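Local coordinates for protein NADPH-ferredoxin reductase FprA (Mycobacterium tuberculosis, PDB 1LQT) that transfers electrons between NADPH and ferredoxin through a bound FAD, and may supply electrons to cytochrome P450 systems, at residues V53-P58 against G130-H135; N157-V162 against V319-Y324; I178-L183 against H437-V442. One frame throughout, in Å; residues are numbered along the deposited sequence.

Overall arrangement
Along the chain contact 1 closes before the others open, whereas contacts 2 and 3 interleave: 157-162, 178-183, 319-324, 437-442. In contact 2, helix 157-167 meets the end of strand 317-320 in the parallel sheet that carries the dinucleotide. Contact 1 joins the loop after helix 48-51, beside the flavin, to the end of helix 125-132; its centre is about 13 Å from that of contact 2, and H57 and Y132 both pack on D161. Contact 3, about 9 Å from contact 1 between centres, touches it directly: W131 O meets H181 NE2 and Y132 O meets A179 N. Contacts 2 and 3, about 21 Å apart, do not touch. Helix 125-132 thus links the nucleotide site to the loop between helices 420-434 and 447-454.

Contact 1. Residues V53-P58 against G130-H135; sequences VAPDHP and GWYNAH. With FAD (flavin-adenine dinucleotide), chain H.
The carbonyl oxygen of V53 is held by two donors, the amide of N133 and the ammonium of K61. N133 ND2 lies 3.1 Å from V53 O, but the bond is bent, with 138° at the hydrogen, and the donor stands 57° out of the carbonyl plane. The same ND2 makes a weak second bond to S51 O, so the amide spans the chain between helix 48-51 and the loop. Its other branch, OD1, lies against the proline ring, 3.4 Å from P55 CD. Across that proline comes Y132, whose CG occupies the crowded position between backbone N and carbonyl carbon (chi1 70°). The two side chains cross at about a right angle, Y132 CE1 3.6 Å from P55 CD. N133 itself follows helix 125-132, which ends in a Schellman motif with A134 at positive phi. On the loop side, a type I turn runs from A54 to H57, closed by H57 N bonding to A54 O at 2.8 Å. Facing away from helix 125-132, V53 sends CG2, anti to its carbonyl carbon, to 3.6 Å from FAD N5. FAD O4 lies 4.0 Å from H57 ND1, oblique to its ring, while H57 NE2 bonds to E214. The loop therefore offers N5, where flavins exchange hydride, an aliphatic branch, while the V53 carbonyl oxygen is taken up by N133 and K61.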
loop_
_atom_site.group_PDB
_atom_site.type_symbol
_atom_site.label_atom_id
_atom_site.label_comp_id
_atom_site.label_asym_id
_atom_site.label_seq_id
_atom_site.Cartn_x
_atom_site.Cartn_y
_atom_site.Cartn_z
ATOM N N VAL A 53 4.580 2.535 3.302
ATOM C CA VAL A 53 4.945 3.823 3.834
ATOM C C VAL A 53 6.399 4.094 3.478
ATOM O O VAL A 53 7.279 3.244 3.659
ATOM C CB VAL A 53 4.710 3.888 5.359
ATOM C CG1 VAL A 53 5.187 5.211 5.903
ATOM C CG2 VAL A 53 3.244 3.670 5.705
ATOM N N ALA A 54 6.665 5.283 2.961
ATOM C CA ALA A 54 7.966 5.608 2.453
ATOM C C ALA A 54 9.037 5.598 3.539
ATOM O O ALA A 54 8.754 5.900 4.695
ATOM C CB ALA A 54 7.912 6.965 1.795
ATOM N N PRO A 55 10.273 5.295 3.154
ATOM C CA PRO A 55 11.353 5.243 4.160
ATOM C C PRO A 55 11.671 6.607 4.785
ATOM O O PRO A 55 12.253 6.654 5.842
ATOM C CB PRO A 55 12.516 4.633 3.381
ATOM C CG PRO A 55 12.238 4.978 1.975
ATOM C CD PRO A 55 10.728 4.847 1.826
ATOM N N ASP A 56 11.306 7.691 4.100
ATOM C CA ASP A 56 11.427 9.029 4.668
ATOM C C ASP A 56 10.169 9.470 5.395
ATOM O O ASP A 56 10.033 10.639 5.753
ATOM C CB ASP A 56 11.875 10.043 3.613
ATOM C CG ASP A 56 10.876 10.234 2.507
ATOM O OD1 ASP A 56 10.012 9.342 2.306
ATOM O OD2 ASP A 56 10.937 11.260 1.785
ATOM N N HIS A 57 9.261 8.524 5.679
ATOM C CA HIS A 57 8.058 8.782 6.484
ATOM C C HIS A 57 8.077 7.862 7.737
ATOM O O HIS A 57 7.112 7.138 8.015
ATOM C CB HIS A 57 6.760 8.531 5.678
ATOM C CG HIS A 57 6.398 9.632 4.723
ATOM N ND1 HIS A 57 5.596 9.430 3.632
ATOM C CD2 HIS A 57 6.582 10.971 4.794
ATOM C CE1 HIS A 57 5.416 10.569 2.991
ATOM N NE2 HIS A 57 6.032 11.521 3.661
ATOM N N PRO A 58 9.148 7.862 8.520
ATOM C CA PRO A 58 9.196 6.941 9.666
ATOM C C PRO A 58 8.175 7.212 10.753
ATOM O O PRO A 58 7.764 6.282 11.465
ATOM C CB PRO A 58 10.609 7.152 10.240
ATOM C CG PRO A 58 10.938 8.565 9.862
ATOM C CD PRO A 58 10.378 8.686 8.458
ATOM N N GLY A 130 7.647 -1.424 -3.621
ATOM C CA GLY A 130 8.032 -2.690 -3.040
ATOM C C GLY A 130 9.539 -2.887 -3.096
ATOM O O GLY A 130 10.158 -3.369 -2.157
ATOM N N TRP A 131 10.125 -2.530 -4.233
ATOM C CA TRP A 131 11.561 -2.652 -4.392
ATOM C C TRP A 131 12.327 -1.739 -3.426
ATOM O O TRP A 131 13.228 -2.202 -2.729
ATOM C CB TRP A 131 11.923 -2.382 -5.853
ATOM C CG TRP A 131 13.377 -2.368 -6.137
ATOM C CD1 TRP A 131 14.222 -3.425 -6.258
ATOM C CD2 TRP A 131 14.162 -1.213 -6.374
ATOM N NE1 TRP A 131 15.490 -2.999 -6.565
ATOM C CE2 TRP A 131 15.474 -1.636 -6.643
ATOM C CE3 TRP A 131 13.879 0.140 -6.423
ATOM C CZ2 TRP A 131 16.505 -0.730 -6.932
ATOM C CZ3 TRP A 131 14.887 1.028 -6.712
ATOM C CH2 TRP A 131 16.166 0.592 -6.949
ATOM N N TYR A 132 11.950 -0.468 -3.351
ATOM C CA TYR A 132 12.709 0.412 -2.480
ATOM C C TYR A 132 12.461 0.162 -0.998
ATOM O O TYR A 132 13.271 0.558 -0.173
ATOM C CB TYR A 132 12.630 1.886 -2.861
ATOM C CG TYR A 132 11.344 2.664 -2.689
ATOM C CD1 TYR A 132 10.707 2.789 -1.489
ATOM C CD2 TYR A 132 10.814 3.352 -3.769
ATOM C CE1 TYR A 132 9.563 3.603 -1.358
ATOM C CE2 TYR A 132 9.706 4.164 -3.642
ATOM C CZ TYR A 132 9.077 4.301 -2.435
ATOM O OH TYR A 132 7.982 5.140 -2.355
ATOM N N ASN A 133 11.358 -0.507 -0.682
ATOM C CA ASN A 133 11.069 -0.863 0.694
ATOM C C ASN A 133 11.421 -2.311 1.054
ATOM O O ASN A 133 11.044 -2.787 2.117
ATOM C CB ASN A 133 9.628 -0.539 1.082
ATOM C CG ASN A 133 9.435 0.874 1.548
ATOM O OD1 ASN A 133 10.372 1.508 2.073
ATOM N ND2 ASN A 133 8.212 1.360 1.431
ATOM N N ALA A 134 12.174 -2.974 0.195
ATOM C CA ALA A 134 12.712 -4.309 0.485
ATOM C C ALA A 134 11.625 -5.353 0.683
ATOM O O ALA A 134 11.801 -6.317 1.423
ATOM C CB ALA A 134 13.665 -4.294 1.670
ATOM N N HIS A 135 10.501 -5.209 -0.013
ATOM C CA HIS A 135 9.491 -6.256 -0.018
ATOM C C HIS A 135 10.053 -7.425 -0.826
ATOM O O HIS A 135 10.496 -7.235 -1.949
ATOM C CB HIS A 135 8.228 -5.709 -0.683
ATOM C CG HIS A 135 7.057 -6.631 -0.632
ATOM N ND1 HIS A 135 7.092 -7.913 -1.139
ATOM C CD2 HIS A 135 5.818 -6.432 -0.125
ATOM C CE1 HIS A 135 5.910 -8.454 -0.930
ATOM N NE2 HIS A 135 5.102 -7.577 -0.344
HETATM P PA FAD H . -2.047 -4.012 3.813
HETATM O O1A FAD H . -1.645 -4.086 2.396
HETATM O O2A FAD H . -1.383 -3.046 4.724
HETATM O O5B FAD H . -1.863 -5.457 4.475
HETATM C C5B FAD H . -2.241 -6.631 3.746
HETATM C C4B FAD H . -1.439 -7.783 4.337
HETATM O O4B FAD H . -2.009 -8.990 3.836
HETATM C C3B FAD H . 0.041 -7.787 3.936
HETATM O O3B FAD H . 0.894 -7.982 5.040
HETATM C C2B FAD H . 0.110 -8.908 2.933
HETATM O O2B FAD H . 1.373 -9.512 2.774
HETATM C C1B FAD H . -0.960 -9.866 3.470
HETATM N N9A FAD H . -1.480 -10.813 2.492
HETATM C C8A FAD H . -1.916 -10.517 1.230
HETATM N N7A FAD H . -2.348 -11.595 0.587
HETATM C C5A FAD H . -2.145 -12.638 1.470
HETATM C C6A FAD H . -2.391 -14.008 1.354
HETATM N N6A FAD H . -2.948 -14.574 0.294
HETATM N N1A FAD H . -2.084 -14.781 2.432
HETATM C C2A FAD H . -1.567 -14.202 3.550
HETATM N N3A FAD H . -1.311 -12.899 3.728
HETATM C C4A FAD H . -1.618 -12.158 2.659
HETATM N N1 FAD H . -1.184 5.602 5.147
HETATM C C2 FAD H . -0.846 6.524 6.093
HETATM O O2 FAD H . -1.582 6.762 7.030
HETATM N N3 FAD H . 0.349 7.213 5.956
HETATM C C4 FAD H . 1.263 6.970 4.973
HETATM O O4 FAD H . 2.343 7.601 4.929
HETATM C C4X FAD H . 0.932 5.985 4.036
HETATM N N5 FAD H . 1.810 5.661 3.025
HETATM C C5X FAD H . 1.455 4.722 2.091
HETATM C C6 FAD H . 2.315 4.417 1.064
HETATM C C7 FAD H . 1.973 3.534 0.055
HETATM C C7M FAD H . 2.954 3.215 -1.039
HETATM C C8 FAD H . 0.719 2.913 0.116
HETATM C C8M FAD H . 0.283 1.962 -0.965
HETATM C C9 FAD H . -0.156 3.194 1.163
HETATM C C9A FAD H . 0.194 4.095 2.159
HETATM N N10 FAD H . -0.678 4.409 3.207
HETATM C C10 FAD H . -0.305 5.329 4.155
HETATM C "C1'" FAD H . -2.000 3.734 3.360
HETATM C "C2'" FAD H . -1.879 2.452 4.181
HETATM O "O2'" FAD H . -0.774 1.726 3.703
HETATM C "C3'" FAD H . -3.168 1.620 4.036
HETATM O "O3'" FAD H . -4.289 2.334 4.548
HETATM C "C4'" FAD H . -3.194 0.312 4.826
HETATM O "O4'" FAD H . -1.903 -0.288 4.886
HETATM C "C5'" FAD H . -4.195 -0.665 4.209
HETATM O "O5'" FAD H . -4.284 -1.748 5.144
HETATM P P FAD H . -4.742 -3.222 4.773
HETATM O O1P FAD H . -4.691 -3.945 6.063
HETATM O O2P FAD H . -6.020 -3.262 4.000
HETATM O O3P FAD H . -3.650 -3.783 3.768
#

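Contact 2. Residues N157-V162 against V319-Y324. With ODP (4-oxo-nicotinamide-adenine dinucleotide phosphate), chain I.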
loop_
_atom_site.group_PDB
_atom_site.type_symbol
_atom_site.label_atom_id
_atom_site.label_comp_id
_atom_site.label_asym_id
_atom_site.label_seq_id
_atom_site.Cartn_x
_atom_site.Cartn_y
_atom_site.Cartn_z
ATOM N N ASN A 157 -0.985 10.453 -3.358
ATOM C CA ASN A 157 0.204 10.593 -2.545
ATOM C C ASN A 157 1.281 9.571 -2.883
ATOM O O ASN A 157 2.449 9.842 -2.639
ATOM C CB ASN A 157 -0.159 10.516 -1.054
ATOM C CG ASN A 157 -0.859 11.754 -0.549
ATOM O OD1 ASN A 157 -0.623 12.860 -1.002
ATOM N ND2 ASN A 157 -1.723 11.560 0.442
ATOM N N VAL A 158 0.930 8.412 -3.423
ATOM C CA VAL A 158 1.988 7.478 -3.778
ATOM C C VAL A 158 2.864 8.062 -4.897
ATOM O O VAL A 158 4.057 7.835 -4.959
ATOM C CB VAL A 158 1.434 6.089 -4.120
ATOM C CG1 VAL A 158 2.548 5.168 -4.604
ATOM C CG2 VAL A 158 0.734 5.500 -2.917
ATOM N N ALA A 159 2.264 8.843 -5.807
ATOM C CA ALA A 159 3.048 9.500 -6.842
ATOM C C ALA A 159 4.092 10.436 -6.233
ATOM O O ALA A 159 5.206 10.523 -6.710
ATOM C CB ALA A 159 2.157 10.277 -7.791
ATOM N N LEU A 160 3.702 11.120 -5.160
ATOM C CA LEU A 160 4.657 11.972 -4.466
ATOM C C LEU A 160 5.750 11.143 -3.829
ATOM O O LEU A 160 6.910 11.532 -3.904
ATOM C CB LEU A 160 3.964 12.799 -3.408
ATOM C CG LEU A 160 2.887 13.735 -3.901
ATOM C CD1 LEU A 160 2.292 14.514 -2.730
ATOM C CD2 LEU A 160 3.412 14.677 -4.967
ATOM N N ASP A 161 5.413 10.029 -3.191
ATOM C CA ASP A 161 6.437 9.182 -2.594
ATOM C C ASP A 161 7.454 8.763 -3.662
ATOM O O ASP A 161 8.663 8.828 -3.449
ATOM C CB ASP A 161 5.837 7.920 -1.986
ATOM C CG ASP A 161 5.130 8.108 -0.657
ATOM O OD1 ASP A 161 5.137 9.208 -0.103
ATOM O OD2 ASP A 161 4.594 7.105 -0.132
ATOM N N VAL A 162 6.968 8.307 -4.818
ATOM C CA VAL A 162 7.867 7.860 -5.867
ATOM C C VAL A 162 8.799 8.983 -6.278
ATOM O O VAL A 162 10.010 8.806 -6.397
ATOM C CB VAL A 162 7.074 7.343 -7.055
ATOM C CG1 VAL A 162 7.936 7.089 -8.254
ATOM C CG2 VAL A 162 6.302 6.070 -6.690
ATOM N N VAL A 319 6.876 5.412 -14.207
ATOM C CA VAL A 319 6.255 4.740 -13.081
ATOM C C VAL A 319 4.787 5.135 -13.060
ATOM O O VAL A 319 4.446 6.295 -12.910
ATOM C CB VAL A 319 6.879 5.124 -11.747
ATOM C CG1 VAL A 319 6.231 4.337 -10.609
ATOM C CG2 VAL A 319 8.384 4.894 -11.757
ATOM N N ARG A 320 3.914 4.157 -13.247
ATOM C CA ARG A 320 2.480 4.408 -13.151
ATOM C C ARG A 320 2.063 4.303 -11.688
ATOM O O ARG A 320 2.197 3.252 -11.073
ATOM C CB ARG A 320 1.655 3.496 -14.055
ATOM C CG ARG A 320 1.733 2.007 -13.740
ATOM C CD ARG A 320 0.889 1.170 -14.667
ATOM N NE ARG A 320 1.041 -0.245 -14.392
ATOM C CZ ARG A 320 2.006 -0.993 -14.883
ATOM N NH1 ARG A 320 2.972 -0.516 -15.660
ATOM N NH2 ARG A 320 2.026 -2.282 -14.594
ATOM N N SER A 321 1.568 5.402 -11.142
ATOM C CA SER A 321 1.018 5.439 -9.789
ATOM C C SER A 321 -0.461 5.741 -9.893
ATOM O O SER A 321 -0.945 6.775 -9.459
ATOM C CB SER A 321 1.788 6.430 -8.909
ATOM O OG SER A 321 1.389 6.262 -7.565
ATOM N N VAL A 322 -1.166 4.806 -10.504
ATOM C CA VAL A 322 -2.574 4.984 -10.805
ATOM C C VAL A 322 -3.446 4.082 -9.967
ATOM O O VAL A 322 -4.589 3.793 -10.323
ATOM C CB VAL A 322 -2.880 4.955 -12.304
ATOM C CG1 VAL A 322 -2.110 6.045 -13.001
ATOM C CG2 VAL A 322 -2.579 3.596 -12.952
ATOM N N GLY A 323 -2.905 3.658 -8.839
ATOM C CA GLY A 323 -3.621 2.873 -7.849
ATOM C C GLY A 323 -3.093 1.477 -7.710
ATOM O O GLY A 323 -2.612 0.863 -8.657
ATOM N N TYR A 324 -3.172 0.998 -6.480
ATOM C CA TYR A 324 -2.976 -0.416 -6.175
ATOM C C TYR A 324 -4.260 -1.165 -6.620
ATOM O O TYR A 324 -5.252 -0.546 -6.952
ATOM C CB TYR A 324 -2.684 -0.610 -4.687
ATOM C CG TYR A 324 -1.243 -0.302 -4.309
ATOM C CD1 TYR A 324 -0.602 0.894 -4.636
ATOM C CD2 TYR A 324 -0.517 -1.227 -3.583
ATOM C CE1 TYR A 324 0.729 1.115 -4.293
ATOM C CE2 TYR A 324 0.821 -1.007 -3.218
ATOM C CZ TYR A 324 1.437 0.147 -3.588
ATOM O OH TYR A 324 2.743 0.411 -3.275
HETATM O O1X ODP I . -8.507 11.229 -12.145
HETATM P P2B ODP I . -8.303 10.400 -10.914
HETATM O O2X ODP I . -8.652 11.111 -9.623
HETATM O O3X ODP I . -8.971 9.036 -10.995
HETATM O O2B ODP I . -6.708 10.162 -10.906
HETATM C C2B ODP I . -6.090 9.124 -10.150
HETATM C C3B ODP I . -5.362 9.580 -8.907
HETATM O O3B ODP I . -4.686 10.804 -9.155
HETATM C C1B ODP I . -4.986 8.532 -10.947
HETATM N N9A ODP I . -5.354 7.690 -12.058
HETATM C C8A ODP I . -6.113 6.547 -12.047
HETATM N N7A ODP I . -6.191 5.996 -13.244
HETATM C C5A ODP I . -5.453 6.796 -14.084
HETATM C C4A ODP I . -4.939 7.861 -13.340
HETATM N N3A ODP I . -4.146 8.845 -13.831
HETATM C C2A ODP I . -3.892 8.735 -15.147
HETATM N N1A ODP I . -4.339 7.727 -15.947
HETATM C C6A ODP I . -5.128 6.743 -15.421
HETATM N N6A ODP I . -5.484 5.741 -16.236
HETATM O O4B ODP I . -4.275 7.765 -9.993
HETATM C C4B ODP I . -4.317 8.476 -8.747
HETATM C C5B ODP I . -4.634 7.511 -7.642
HETATM O O5B ODP I . -4.489 8.196 -6.419
HETATM P PA ODP I . -5.004 7.510 -5.074
HETATM O O1A ODP I . -4.828 8.474 -3.991
HETATM O O2A ODP I . -6.341 6.910 -5.260
HETATM O O3 ODP I . -4.018 6.262 -4.937
HETATM P PN ODP I . -2.489 6.115 -4.395
HETATM O O1N ODP I . -1.678 7.295 -4.762
HETATM O O2N ODP I . -2.098 4.763 -4.846
HETATM O O5D ODP I . -2.661 6.161 -2.828
HETATM C C5D ODP I . -3.405 5.098 -2.178
HETATM C C4D ODP I . -3.840 5.586 -0.813
HETATM O O4D ODP I . -2.761 5.616 0.114
HETATM C C1D ODP I . -2.678 6.917 0.699
HETATM C C2D ODP I . -3.353 7.807 -0.258
HETATM O O2D ODP I . -3.632 9.078 0.205
HETATM C C3D ODP I . -4.438 6.987 -0.850
HETATM O O3D ODP I . -5.566 7.072 -0.005
HETATM N N1N ODP I . -1.370 7.215 1.165
HETATM C C2N ODP I . -1.250 8.187 2.183
HETATM C C3N ODP I . -0.044 8.777 2.367
HETATM C C7N ODP I . -0.049 9.845 3.471
HETATM N N7N ODP I . 1.092 10.452 3.671
HETATM O O7N ODP I . -1.125 10.064 4.069
HETATM C C4N ODP I . 1.091 8.512 1.587
HETATM O O99 ODP I . 2.201 9.112 1.716
HETATM C C5N ODP I . 0.929 7.514 0.520
HETATM C C6N ODP I . -0.323 6.894 0.320
#
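Helix 157-167 here meets the end of a neighbouring strand of its parallel sheet, consistent with a Rossmann-type GxGxxA nucleotide site, A159 being its alanine. Apolar contacts join the segments. V162 and V319 reach tip to tip, CG1 to CG1 at 4.0 Å, and one helical turn earlier A159 CB sits 4.0 Å from S321 CB. V158 CG1, anti to its backbone N, packs 3.4 Å from S321 OG and lies at the edge of the Y324 ring, which in turn touches the FAD. S321 OG also lies 3.2 Å from A159 N, at an angle too poor for a hydrogen bond. Hydrogen bonds run to the dinucleotide. At the helix start, V158 N donates to ODP O1N over 3.1 Å at 153°, a position where the helix dipole would probably help steady the diphosphate. N157 ND2 adds a weak bond to ODP O2D, 3.1 Å long, and also bonds to T208. Van der Waals contacts add to these bonds. V322 packs its CB and CG1 on the adenine, and N157 CB lies 3.5 Å from ODP C4N. That ring carbon bears the added oxygen of the modified nicotinamide, O99, which lies 3.5 Å from D161 OD1, an atom also paired with R164.

Contact 3. Residues I178-L183 against H437-V442; sequences IADHAL and HGRPRV
A179 is at the N-cap position of helix 180-186, L183 N bonding to its O at 3.0 Å; G438, at positive phi, is the C-prime residue of the Schellman motif ending helix 420-434. From the residue after that glycine, R439 reaches back with CG anti to its carbonyl carbon and a bend at chi3, delivering a buried guanidinium to D180, the first helical residue. Both terminal nitrogens grip one carboxylate oxygen. R439 NH1, 2.7 Å from D180 OD1, makes the straighter of the two bonds, at 154°, and meets the syn lone pair of D180 OD1. R439 NH2, 3.0 Å from D180 OD1, comes from above the carboxylate plane at a poorer 139°. The carboxylate and guanidinium planes stand 43° apart. R439 NE is bound to T176 O, which together with the D180 bonds helps fix the rotation of the guanidinium. Its faces are sandwiched by aliphatic groups: L183 CD2 lies 4.1 Å above one and V442 CG2 3.6 Å above the opposite one, both offset to the rim. The other methyl, V442 CG1, rests 3.5 Å from D180 OD2. The helix N-terminus would probably also stabilise the carboxylate of D180. The loop between helices 420-434 and 447-454 is thus tied to the start of helix 180-186 by an end-on salt bridge, two nitrogens on a single oxygen.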
loop_
_atom_site.group_PDB
_atom_site.type_symbol
_atom_site.label_atom_id
_atom_site.label_comp_id
_atom_site.label_asym_id
_atom_site.label_seq_id
_atom_site.Cartn_x
_atom_site.Cartn_y
_atom_site.Cartn_z
ATOM N N ILE A 178 15.371 2.525 3.911
ATOM C CA ILE A 178 15.280 2.160 2.502
ATOM C C ILE A 178 16.112 0.911 2.233
ATOM O O ILE A 178 17.165 0.689 2.847
ATOM C CB ILE A 178 15.751 3.351 1.619
ATOM C CG1 ILE A 178 15.351 3.156 0.158
ATOM C CG2 ILE A 178 17.256 3.593 1.794
ATOM C CD1 ILE A 178 15.551 4.411 -0.675
ATOM N N ALA A 179 15.679 0.111 1.270
ATOM C CA ALA A 179 16.430 -1.056 0.869
ATOM C C ALA A 179 17.839 -0.671 0.419
ATOM O O ALA A 179 18.024 0.260 -0.378
ATOM C CB ALA A 179 15.736 -1.730 -0.283
ATOM N N ASP A 180 18.824 -1.459 0.825
ATOM C CA ASP A 180 20.188 -1.207 0.398
ATOM C C ASP A 180 20.318 -1.265 -1.120
ATOM O O ASP A 180 21.075 -0.468 -1.695
ATOM C CB ASP A 180 21.156 -2.190 1.030
ATOM C CG ASP A 180 21.597 -1.805 2.409
ATOM O OD1 ASP A 180 21.378 -0.659 2.839
ATOM O OD2 ASP A 180 22.279 -2.629 3.066
ATOM N N HIS A 181 19.599 -2.152 -1.806
ATOM C CA HIS A 181 19.736 -2.227 -3.241
ATOM C C HIS A 181 19.230 -0.962 -3.937
ATOM O O HIS A 181 19.730 -0.557 -4.988
ATOM C CB HIS A 181 19.080 -3.528 -3.765
ATOM C CG HIS A 181 17.631 -3.750 -3.384
ATOM N ND1 HIS A 181 17.163 -4.927 -2.813
ATOM C CD2 HIS A 181 16.531 -2.986 -3.599
ATOM C CE1 HIS A 181 15.844 -4.860 -2.669
ATOM N NE2 HIS A 181 15.438 -3.695 -3.137
ATOM N N ALA A 182 18.218 -0.330 -3.347
ATOM C CA ALA A 182 17.686 0.906 -3.895
ATOM C C ALA A 182 18.658 2.048 -3.615
ATOM O O ALA A 182 18.909 2.861 -4.491
ATOM C CB ALA A 182 16.325 1.201 -3.323
ATOM N N LEU A 183 19.172 2.106 -2.399
ATOM C CA LEU A 183 20.125 3.144 -2.059
ATOM C C LEU A 183 21.291 3.063 -3.047
ATOM O O LEU A 183 21.763 4.091 -3.558
ATOM C CB LEU A 183 20.535 2.995 -0.577
ATOM C CG LEU A 183 21.500 4.008 -0.001
ATOM C CD1 LEU A 183 20.908 5.392 -0.052
ATOM C CD2 LEU A 183 21.762 3.576 1.422
ATOM N N HIS A 437 24.497 2.671 11.949
ATOM C CA HIS A 437 24.646 3.466 10.752
ATOM C C HIS A 437 23.661 4.610 10.659
ATOM O O HIS A 437 23.503 5.247 9.623
ATOM C CB HIS A 437 24.526 2.552 9.530
ATOM C CG HIS A 437 25.539 1.462 9.548
ATOM N ND1 HIS A 437 26.893 1.713 9.568
ATOM C CD2 HIS A 437 25.405 0.122 9.631
ATOM C CE1 HIS A 437 27.550 0.570 9.610
ATOM N NE2 HIS A 437 26.671 -0.412 9.643
ATOM N N GLY A 438 22.998 4.890 11.773
ATOM C CA GLY A 438 22.048 5.976 11.836
ATOM C C GLY A 438 20.697 5.698 11.230
ATOM O O GLY A 438 19.950 6.624 11.018
ATOM N N ARG A 439 20.393 4.437 10.970
ATOM C CA ARG A 439 19.168 4.031 10.307
ATOM C C ARG A 439 18.264 3.293 11.276
ATOM O O ARG A 439 18.771 2.613 12.173
ATOM C CB ARG A 439 19.500 3.107 9.133
ATOM C CG ARG A 439 20.504 3.710 8.158
ATOM C CD ARG A 439 21.094 2.739 7.189
ATOM N NE ARG A 439 20.142 2.320 6.171
ATOM C CZ ARG A 439 20.438 1.498 5.169
ATOM N NH1 ARG A 439 21.636 0.948 5.040
ATOM N NH2 ARG A 439 19.508 1.154 4.291
ATOM N N PRO A 440 16.943 3.345 11.107
ATOM C CA PRO A 440 16.089 2.586 12.023
ATOM C C PRO A 440 16.315 1.076 11.926
ATOM O O PRO A 440 16.215 0.372 12.919
ATOM C CB PRO A 440 14.664 2.991 11.599
ATOM C CG PRO A 440 14.843 4.319 10.942
ATOM C CD PRO A 440 16.148 4.266 10.264
ATOM N N ARG A 441 16.578 0.625 10.712
ATOM C CA ARG A 441 16.846 -0.776 10.468
ATOM C C ARG A 441 17.447 -0.904 9.076
ATOM O O ARG A 441 17.351 0.018 8.262
ATOM C CB ARG A 441 15.586 -1.641 10.568
ATOM C CG ARG A 441 14.581 -1.391 9.479
ATOM C CD ARG A 441 13.330 -2.268 9.583
ATOM N NE ARG A 441 12.601 -2.050 10.826
ATOM C CZ ARG A 441 12.313 -2.970 11.774
ATOM N NH1 ARG A 441 12.649 -4.262 11.675
ATOM N NH2 ARG A 441 11.661 -2.579 12.851
ATOM N N VAL A 442 18.047 -2.066 8.821
ATOM C CA VAL A 442 18.389 -2.483 7.455
ATOM C C VAL A 442 17.628 -3.752 7.245
ATOM O O VAL A 442 17.821 -4.721 7.961
ATOM C CB VAL A 442 19.902 -2.685 7.227
ATOM C CG1 VAL A 442 20.152 -3.109 5.812
ATOM C CG2 VAL A 442 20.678 -1.455 7.580
#